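Local coordinates for protein Alpha/beta hydrolase (Enterobacter asburiae, PDB 6KMO) that probably hydrolyses carboxylic ester bonds, as a bacterial esterase or lipase of the alpha/beta hydrolase fold, at residues A[34-39]-A[225-230]; A[199-204]-A[265-270]. The protein carries 2 engineered substitutions. One frame throughout, in Å; residues are numbered along the deposited sequence. Where two conformers were deposited one is given.

Interaction 1 (A[34-39]-A[225-230]); sequences AFLNVL and NGYFLS
Residues 34-39 of helix 30-41 face the irregular loop 225-230, the backbones coming nearest where the CA atoms of Leu36 and Tyr227 lie 6.8 Å apart. No hydrogen bond joins the two segments, and apolar side chains carry the contact. On the loop side, the Phe228 ring presents one face to the isobutyl group of Leu39: CD1 of Leu39 sits over the ring centre, 4.3 Å above the plane, while CD2 of Leu39 presses on CG of Phe228 at 3.6 Å. Phe35, with CG anti to its backbone N (chi1 169°), extends its ring to the same residue, and CD2 of Phe228 lies at the edge of the Phe35 ring, 3.9 Å from its CE2. Leu36, pointing toward the loop, rests CD2 on its backbone, 3.7 Å from Gly226 O, and its CD1 meets CD1 of the Tyr227 ring obliquely at 4.2 Å. Gly226 O accepts a hydrogen bond from Asn40, farther along the same helix, and Ile306 touches Phe35 and Leu36. The contact is apolar surface packing of helix 30-41 on a loop in the connection between strands 203-207 and 269-274 of the alpha/beta hydrolase sheet.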
# COMPACT_ATOMS: atom_id res chain seq x y z
N ALA A 34 -6.90 1.05 20.82
CA ALA A 34 -6.47 1.70 22.06
C ALA A 34 -6.66 3.20 21.96
O ALA A 34 -7.12 3.85 22.92
CB ALA A 34 -5.01 1.35 22.36
N PHE A 35 -6.31 3.79 20.82
CA PHE A 35 -6.51 5.21 20.61
C PHE A 35 -7.98 5.57 20.65
O PHE A 35 -8.38 6.54 21.31
CB PHE A 35 -5.89 5.62 19.26
CG PHE A 35 -6.25 7.01 18.84
CD1 PHE A 35 -5.60 8.10 19.36
CD2 PHE A 35 -7.27 7.23 17.93
CE1 PHE A 35 -5.94 9.38 18.97
CE2 PHE A 35 -7.62 8.51 17.55
CZ PHE A 35 -6.94 9.58 18.07
N LEU A 36 -8.82 4.81 19.95
CA LEU A 36 -10.25 5.08 19.98
C LEU A 36 -10.81 4.99 21.39
O LEU A 36 -11.71 5.76 21.75
CB LEU A 36 -11.00 4.14 19.04
CG LEU A 36 -10.74 4.37 17.54
CD1 LEU A 36 -11.44 3.31 16.74
CD2 LEU A 36 -11.20 5.75 17.10
N ASN A 37 -10.32 4.05 22.19
CA ASN A 37 -10.86 3.91 23.54
C ASN A 37 -10.53 5.14 24.38
O ASN A 37 -11.38 5.60 25.16
CB ASN A 37 -10.36 2.62 24.18
CG ASN A 37 -10.97 1.38 23.56
OD1 ASN A 37 -11.97 1.43 22.85
ND2 ASN A 37 -10.38 0.23 23.86
N VAL A 38 -9.34 5.70 24.22
CA VAL A 38 -9.01 6.95 24.91
C VAL A 38 -9.90 8.07 24.40
O VAL A 38 -10.52 8.81 25.18
CB VAL A 38 -7.52 7.29 24.73
CG1 VAL A 38 -7.22 8.70 25.26
CG2 VAL A 38 -6.65 6.24 25.42
N LEU A 39 -10.00 8.21 23.08
CA LEU A 39 -10.77 9.29 22.48
C LEU A 39 -12.23 9.23 22.88
O LEU A 39 -12.82 10.24 23.28
CB LEU A 39 -10.64 9.17 20.96
CG LEU A 39 -11.40 10.23 20.16
CD1 LEU A 39 -10.64 11.53 20.16
CD2 LEU A 39 -11.65 9.71 18.74
N ASN A 225 -20.25 6.79 13.27
CA ASN A 225 -19.83 7.27 14.58
C ASN A 225 -18.86 6.28 15.20
O ASN A 225 -18.89 5.09 14.89
CB ASN A 225 -21.02 7.42 15.55
CG ASN A 225 -21.89 8.62 15.21
OD1 ASN A 225 -21.44 9.77 15.29
ND2 ASN A 225 -23.11 8.35 14.80
N GLY A 226 -17.99 6.78 16.07
CA GLY A 226 -17.10 5.97 16.87
C GLY A 226 -15.71 5.78 16.31
O GLY A 226 -14.86 5.18 17.00
N TYR A 227 -15.43 6.26 15.10
CA TYR A 227 -14.14 6.06 14.45
C TYR A 227 -13.41 7.38 14.25
O TYR A 227 -12.74 7.58 13.23
CB TYR A 227 -14.33 5.28 13.15
CG TYR A 227 -14.96 3.93 13.37
CD1 TYR A 227 -14.17 2.81 13.62
CD2 TYR A 227 -16.33 3.77 13.38
CE1 TYR A 227 -14.75 1.57 13.84
CE2 TYR A 227 -16.92 2.53 13.61
CZ TYR A 227 -16.11 1.43 13.84
OH TYR A 227 -16.68 0.18 14.07
N PHE A 228 -13.49 8.24 15.27
CA PHE A 228 -13.02 9.62 15.26
C PHE A 228 -13.82 10.44 14.26
O PHE A 228 -14.80 11.09 14.64
CB PHE A 228 -11.51 9.73 15.04
CG PHE A 228 -10.92 11.06 15.49
CD1 PHE A 228 -11.73 12.12 15.89
CD2 PHE A 228 -9.54 11.25 15.51
CE1 PHE A 228 -11.18 13.33 16.29
CE2 PHE A 228 -8.99 12.46 15.91
CZ PHE A 228 -9.81 13.50 16.30
N LEU A 229 -13.45 10.43 12.99
CA LEU A 229 -14.17 11.26 12.03
C LEU A 229 -15.59 10.71 11.91
O LEU A 229 -15.78 9.57 11.51
CB LEU A 229 -13.49 11.26 10.67
CG LEU A 229 -14.25 12.02 9.58
CD1 LEU A 229 -14.32 13.49 9.93
CD2 LEU A 229 -13.61 11.81 8.22
N SER A 230 -16.58 11.55 12.21
CA SER A 230 -17.97 11.13 12.13
C SER A 230 -18.68 11.72 10.92
O SER A 230 -18.23 12.69 10.30
CB SER A 230 -18.72 11.56 13.38
OG SER A 230 -18.86 12.98 13.35

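Interaction 2 (A[199-204]-A[265-270]); sequences PKIRYN and GFPETL
Two nearly straight backbone hydrogen bonds pair the strands: Asn204 N donates to Glu268 O and Leu270 N to Asn204 O, both 2.8 Å and nearly along the C=O axis. Asn204 thus grips segment 265-270 through its N and its O, with Thr269 beside it in parallel register. The side chains of Asn204 and Thr269 share one face of the sheet, where Asn204 ND2 gives a longer bond of 3.3 Å to Thr269 OG1. That hydroxyl itself donates to Pro267 O at 2.7 Å, from above the carbonyl plane, so it links the amide to the loop before the strand. The amide stands 72° from the Phe266 ring plane, with ND2 3.2 Å from CE2 of Phe266, and the Pro267 ring packs against both Asn204 and Ile201, whose CB lies 3.7 Å from Pro267 CG. Tyr203 CA makes a CA-H...O contact of 3.3 Å with Glu268 O, and its phenol, CG anti to the backbone N, runs along 265-270 until OH lies 3.4 Å from Leu270 CB. One water joins that OH to Thr269 O; another bridges Ile201 O and Glu268 N. Helix 181-195 packs on Asn204, Phe266 and Pro267, whereas His335 of helix 319-335 stacks on Tyr203, and Val323 of the second subunit touches that tyrosine too. Adjacent parallel strands between helices characterise the central sheet of the alpha/beta hydrolase fold.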
# COMPACT_ATOMS: atom_id res chain seq x y z
N PRO A 199 0.69 24.60 -14.09
CA PRO A 199 1.97 23.95 -14.37
C PRO A 199 1.91 22.42 -14.45
O PRO A 199 0.91 21.83 -14.01
CB PRO A 199 2.82 24.36 -13.16
CG PRO A 199 1.85 24.45 -12.07
CD PRO A 199 0.60 25.03 -12.68
N LYS A 200 2.95 21.82 -15.03
CA LYS A 200 3.07 20.38 -15.10
C LYS A 200 3.23 19.78 -13.71
O LYS A 200 3.98 20.30 -12.89
CB LYS A 200 4.30 20.00 -15.94
CG LYS A 200 4.17 20.17 -17.44
CD LYS A 200 2.73 20.02 -17.92
CE LYS A 200 2.17 21.36 -18.40
NZ LYS A 200 0.83 21.21 -19.02
N ILE A 201 2.53 18.66 -13.48
CA ILE A 201 2.55 17.97 -12.19
C ILE A 201 3.02 16.54 -12.43
O ILE A 201 2.42 15.81 -13.23
CB ILE A 201 1.15 17.97 -11.55
CG1 ILE A 201 0.66 19.39 -11.27
CG2 ILE A 201 1.12 17.12 -10.27
CD1 ILE A 201 1.51 20.21 -10.37
N ARG A 202 4.06 16.13 -11.71
CA ARG A 202 4.61 14.79 -11.85
C ARG A 202 3.73 13.73 -11.20
O ARG A 202 3.61 12.61 -11.72
CB ARG A 202 5.98 14.70 -11.17
CG ARG A 202 7.12 15.27 -12.01
CD ARG A 202 7.40 14.40 -13.23
NE ARG A 202 8.63 14.80 -13.92
CZ ARG A 202 9.84 14.36 -13.60
NH1 ARG A 202 10.00 13.49 -12.61
NH2 ARG A 202 10.90 14.77 -14.28
N TYR A 203 3.14 14.03 -10.04
CA TYR A 203 2.50 12.98 -9.27
C TYR A 203 1.60 13.61 -8.22
O TYR A 203 1.96 14.63 -7.63
CB TYR A 203 3.54 12.11 -8.56
CG TYR A 203 3.10 10.70 -8.21
CD1 TYR A 203 2.71 9.83 -9.21
CD2 TYR A 203 3.15 10.23 -6.91
CE1 TYR A 203 2.33 8.53 -8.91
CE2 TYR A 203 2.77 8.93 -6.60
CZ TYR A 203 2.36 8.09 -7.60
OH TYR A 203 2.03 6.78 -7.30
N ASN A 204 0.46 12.99 -7.98
CA ASN A 204 -0.45 13.34 -6.90
C ASN A 204 -0.46 12.22 -5.87
O ASN A 204 -0.53 11.04 -6.23
CB ASN A 204 -1.88 13.44 -7.41
CG ASN A 204 -2.11 14.57 -8.35
OD1 ASN A 204 -1.44 15.60 -8.28
ND2 ASN A 204 -3.10 14.42 -9.21
N GLY A 265 -6.30 13.19 -18.62
CA GLY A 265 -5.12 14.00 -18.47
C GLY A 265 -4.74 14.37 -17.04
O GLY A 265 -3.74 15.05 -16.84
N PHE A 266 -5.52 13.94 -16.06
CA PHE A 266 -5.16 14.15 -14.66
C PHE A 266 -3.78 13.55 -14.41
O PHE A 266 -3.40 12.56 -15.03
CB PHE A 266 -6.20 13.39 -13.83
CG PHE A 266 -6.36 13.79 -12.37
CD1 PHE A 266 -7.14 14.87 -11.99
CD2 PHE A 266 -5.82 12.99 -11.37
CE1 PHE A 266 -7.33 15.17 -10.66
CE2 PHE A 266 -6.02 13.29 -10.02
CZ PHE A 266 -6.77 14.38 -9.67
N PRO A 267 -2.99 14.13 -13.50
CA PRO A 267 -1.65 13.58 -13.25
C PRO A 267 -1.70 12.16 -12.69
O PRO A 267 -2.68 11.74 -12.08
CB PRO A 267 -1.04 14.55 -12.22
CG PRO A 267 -1.81 15.84 -12.41
CD PRO A 267 -3.21 15.41 -12.80
N GLU A 268 -0.60 11.44 -12.88
CA GLU A 268 -0.44 10.14 -12.24
C GLU A 268 -0.67 10.30 -10.75
O GLU A 268 -0.22 11.27 -10.13
CB GLU A 268 0.95 9.57 -12.51
CG GLU A 268 1.22 9.38 -14.01
CD GLU A 268 2.25 8.33 -14.33
OE1 GLU A 268 2.52 7.42 -13.52
OE2 GLU A 268 2.80 8.40 -15.45
N THR A 269 -1.35 9.32 -10.15
CA THR A 269 -1.90 9.48 -8.81
C THR A 269 -1.77 8.22 -7.97
O THR A 269 -1.92 7.10 -8.47
CB THR A 269 -3.39 9.87 -8.93
OG1 THR A 269 -3.51 11.16 -9.53
CG2 THR A 269 -4.09 9.93 -7.59
N LEU A 270 -1.49 8.43 -6.68
CA LEU A 270 -1.60 7.42 -5.64
C LEU A 270 -2.70 7.88 -4.69
O LEU A 270 -2.67 9.03 -4.23
CB LEU A 270 -0.30 7.29 -4.86
CG LEU A 270 -0.37 6.43 -3.59
CD1 LEU A 270 -0.69 4.97 -3.91
CD2 LEU A 270 0.94 6.49 -2.84
O HOH W 1 1.67 12.96 -14.14
O HOH W 2 0.34 5.57 -9.14

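The two interactions lie on opposite sides of the chain's centre, their own centres 33 Å apart and their nearest atoms about 17 Å apart, without touching. Their segments alternate along the sequence: helix 30-41 comes first, then 199-204, the loop 225-230 and finally 265-270. The long connection between strands 203-207 and 269-274, which interaction 2 brings side by side within the central sheet, therefore contains the loop used in interaction 1. Interaction 2 belongs to the sheet itself and lies close to the second subunit, while interaction 1 packs helix 30-41, ahead of all the sheet strands, onto that inter-strand connection at the surface.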